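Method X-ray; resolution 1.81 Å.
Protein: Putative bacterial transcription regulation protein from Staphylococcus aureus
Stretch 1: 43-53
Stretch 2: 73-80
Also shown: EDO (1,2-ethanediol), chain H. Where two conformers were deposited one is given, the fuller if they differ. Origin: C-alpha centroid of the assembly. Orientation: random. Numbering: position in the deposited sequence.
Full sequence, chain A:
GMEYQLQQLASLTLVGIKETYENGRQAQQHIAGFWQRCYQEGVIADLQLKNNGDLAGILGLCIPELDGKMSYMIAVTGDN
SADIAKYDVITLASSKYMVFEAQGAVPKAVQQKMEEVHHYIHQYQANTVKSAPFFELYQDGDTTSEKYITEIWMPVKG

Stretch 1 (43-53) VIADLQLKNNG
Stretch 2, residues 73-80: MIAVTGDN

How do the two backbones lie? A helix runs from Val43 through Gln48 and on toward Lys50 (phi/psi near -65/-40, flattening to -93/-9 at Lys50), and the strand, already under way at Met73, runs beside it in nearly the same direction, at 21°, with axes 7.8 Å apart at closest. The strand is extended: Ile74 -86/124, Ala75 -158/163, Val76 -128/155, Thr77 -76/129. Ile44 CA and Ile74 CA are 8.4 Å apart, leaving room for side chains; beyond the helix the chains converge until Asn52 CA and Gly78 CA lie 4.9 Å apart.

What fills the wider gap? Ile44 (m, m) sets off sideways, yet its CD1 reaches 3.6 Å from Ile74 CG2. Leu47 (m, t) points toward the strand and brings CD1 to 4.3 Å from Ile74 CG2 and CB to 4.0 Å from Val76 CG1. These aliphatic surfaces pack by van der Waals contact, shielding one another from water. Ile74 (m, t) and Val76 (m) point back toward the helix, while Ala75 between them points away, as strand alternation dictates.

Where does the bump of Val76 settle? It fits against the backbone and side chains from Leu47 to Asn51. Its CG2 lies 3.3 Å from Leu47 O and 4.3 Å from Lys50 CB; its CG1 lies 3.6 Å from Gln48 OE1 and 3.7 Å from Asn51 ND2. Those two polar atoms are hydrogen-bonded to each other, Asn51 ND2 donating to Gln48 OE1 at 3.0 Å, so the methyl meets an amide pair already engaged.

What fastens the narrow end? Asn51 (-65/115, chi1 t) turns the chain out of the helix, and Asn52 (-91/4, chi1 p, chi2 -1°) faces the strand. Asn52 N donates to Thr77 O at 2.8 Å, nearly straight at 173°. Thr77 OG1 (chi1 p) donates to Asn52 OD1 at 2.9 Å, and Asn52 ND2 donates to Asp79 OD1 (chi1 m) at 3.0 Å. Alongside, a water donates to Lys50 O at 2.6 Å and accepts from Asp79 N at 3.0 Å.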

# COMPACT_ATOMS: atom_id res chain seq x y z
N VAL A 43 -11.27 -1.06 -13.11
CA VAL A 43 -10.46 -0.01 -12.56
C VAL A 43 -9.00 -0.44 -12.56
O VAL A 43 -8.10 0.36 -12.86
CB VAL A 43 -10.88 0.34 -11.13
CG1 VAL A 43 -9.80 1.18 -10.45
CG2 VAL A 43 -12.25 1.04 -11.11
N ILE A 44 -8.74 -1.71 -12.22
CA ILE A 44 -7.36 -2.16 -12.16
C ILE A 44 -6.70 -2.08 -13.53
O ILE A 44 -5.57 -1.61 -13.64
CB ILE A 44 -7.16 -3.58 -11.59
CG1 ILE A 44 -7.72 -3.70 -10.17
CG2 ILE A 44 -5.63 -3.93 -11.59
CD1 ILE A 44 -7.11 -2.75 -9.16
N ALA A 45 -7.42 -2.49 -14.57
CA ALA A 45 -6.87 -2.48 -15.93
C ALA A 45 -6.57 -1.06 -16.36
O ALA A 45 -5.52 -0.79 -16.93
CB ALA A 45 -7.83 -3.17 -16.92
N ASP A 46 -7.48 -0.15 -16.04
CA ASP A 46 -7.28 1.24 -16.38
C ASP A 46 -6.07 1.87 -15.66
O ASP A 46 -5.33 2.61 -16.26
CB ASP A 46 -8.53 2.04 -16.06
CG ASP A 46 -8.52 3.39 -16.72
OD1 ASP A 46 -8.25 3.44 -17.95
OD2 ASP A 46 -8.78 4.40 -16.02
N LEU A 47 -5.92 1.60 -14.36
CA LEU A 47 -4.79 2.14 -13.62
C LEU A 47 -3.48 1.55 -14.11
O LEU A 47 -2.47 2.24 -14.16
CB LEU A 47 -4.94 1.88 -12.12
CG LEU A 47 -6.04 2.63 -11.40
CD1 LEU A 47 -6.01 2.19 -9.92
CD2 LEU A 47 -5.85 4.14 -11.54
N GLN A 48 -3.49 0.29 -14.53
CA GLN A 48 -2.27 -0.33 -15.02
C GLN A 48 -1.78 0.33 -16.29
O GLN A 48 -0.58 0.33 -16.56
CB GLN A 48 -2.40 -1.84 -15.16
CG GLN A 48 -2.38 -2.56 -13.83
CD GLN A 48 -1.02 -2.45 -13.11
OE1 GLN A 48 -0.47 -1.36 -12.93
NE2 GLN A 48 -0.52 -3.60 -12.64
N LEU A 49 -2.69 0.93 -17.06
CA LEU A 49 -2.29 1.65 -18.26
C LEU A 49 -1.59 2.94 -17.93
O LEU A 49 -0.83 3.44 -18.74
CB LEU A 49 -3.48 1.95 -19.15
CG LEU A 49 -4.14 0.74 -19.80
CD1 LEU A 49 -5.40 1.18 -20.58
CD2 LEU A 49 -3.13 0.03 -20.70
N LYS A 50 -1.85 3.48 -16.73
CA LYS A 50 -1.25 4.74 -16.26
C LYS A 50 0.02 4.52 -15.45
O LYS A 50 0.71 5.48 -15.10
CB LYS A 50 -2.24 5.49 -15.36
CG LYS A 50 -3.55 5.82 -16.04
CD LYS A 50 -4.42 6.75 -15.20
CE LYS A 50 -5.74 7.06 -15.90
NZ LYS A 50 -5.52 7.68 -17.24
N ASN A 51 0.32 3.28 -15.13
CA ASN A 51 1.47 2.94 -14.29
C ASN A 51 2.77 3.31 -14.99
O ASN A 51 3.10 2.76 -16.03
CB ASN A 51 1.44 1.45 -13.94
CG ASN A 51 2.39 1.08 -12.81
OD1 ASN A 51 3.46 1.66 -12.66
ND2 ASN A 51 2.00 0.09 -12.01
N ASN A 52 3.50 4.26 -14.41
CA ASN A 52 4.74 4.75 -15.04
C ASN A 52 5.99 4.01 -14.61
O ASN A 52 7.06 4.41 -14.96
CB ASN A 52 4.92 6.26 -14.80
CG ASN A 52 5.29 6.60 -13.37
OD1 ASN A 52 5.40 5.72 -12.52
ND2 ASN A 52 5.47 7.89 -13.10
N GLY A 53 5.83 2.96 -13.80
CA GLY A 53 6.97 2.16 -13.35
C GLY A 53 7.80 2.67 -12.18
O GLY A 53 8.73 1.99 -11.76
N MSE A 73 -6.06 3.14 -0.36
CA MSE A 73 -6.11 3.56 -1.73
C MSE A 73 -5.43 2.55 -2.64
O MSE A 73 -4.26 2.19 -2.46
CB MSE A 73 -5.49 4.96 -1.89
CG MSE A 73 -5.51 5.50 -3.30
SE MSE A 73 -4.46 7.16 -3.29
CE MSE A 73 -4.67 7.65 -5.13
N ILE A 74 -6.18 2.07 -3.62
CA ILE A 74 -5.61 1.20 -4.64
C ILE A 74 -5.07 2.18 -5.68
O ILE A 74 -5.80 3.04 -6.17
CB ILE A 74 -6.68 0.29 -5.22
CG1 ILE A 74 -7.08 -0.71 -4.13
CG2 ILE A 74 -6.20 -0.42 -6.51
CD1 ILE A 74 -8.26 -1.61 -4.50
N ALA A 75 -3.78 2.08 -5.99
CA ALA A 75 -3.16 3.08 -6.81
C ALA A 75 -1.91 2.60 -7.51
O ALA A 75 -1.28 1.60 -7.12
CB ALA A 75 -2.78 4.27 -5.91
N VAL A 76 -1.52 3.37 -8.52
CA VAL A 76 -0.27 3.15 -9.23
C VAL A 76 0.50 4.45 -9.25
O VAL A 76 -0.08 5.53 -9.16
CB VAL A 76 -0.46 2.68 -10.69
CG1 VAL A 76 -1.20 1.35 -10.74
CG2 VAL A 76 -1.20 3.74 -11.54
N THR A 77 1.82 4.35 -9.39
CA THR A 77 2.64 5.54 -9.56
C THR A 77 2.44 5.97 -10.99
O THR A 77 2.55 5.16 -11.94
CB THR A 77 4.11 5.27 -9.32
OG1 THR A 77 4.54 4.22 -10.18
CG2 THR A 77 4.37 4.93 -7.88
N GLY A 78 2.11 7.25 -11.16
CA GLY A 78 1.86 7.80 -12.48
C GLY A 78 2.41 9.19 -12.67
O GLY A 78 2.94 9.79 -11.74
N ASP A 79 2.29 9.69 -13.89
CA ASP A 79 2.70 11.06 -14.22
C ASP A 79 1.54 12.00 -13.96
O ASP A 79 0.39 11.59 -14.03
CB ASP A 79 3.09 11.16 -15.70
CG ASP A 79 4.31 10.31 -16.06
OD1 ASP A 79 5.10 10.00 -15.15
OD2 ASP A 79 4.47 9.98 -17.24
N ASN A 80 1.85 13.25 -13.62
CA ASN A 80 0.78 14.19 -13.38
C ASN A 80 0.37 14.90 -14.67
O ASN A 80 1.19 15.20 -15.53
CB ASN A 80 1.10 15.18 -12.26
CG ASN A 80 -0.15 15.86 -11.72
OD1 ASN A 80 -1.26 15.49 -12.08
ND2 ASN A 80 0.03 16.84 -10.85
C1 EDO H . 1.03 -6.08 -12.10
O1 EDO H . 0.74 -5.78 -10.72
C2 EDO H . 2.48 -5.69 -12.41
O2 EDO H . 2.64 -4.27 -12.46
O HOH W 1 0.81 8.02 -15.83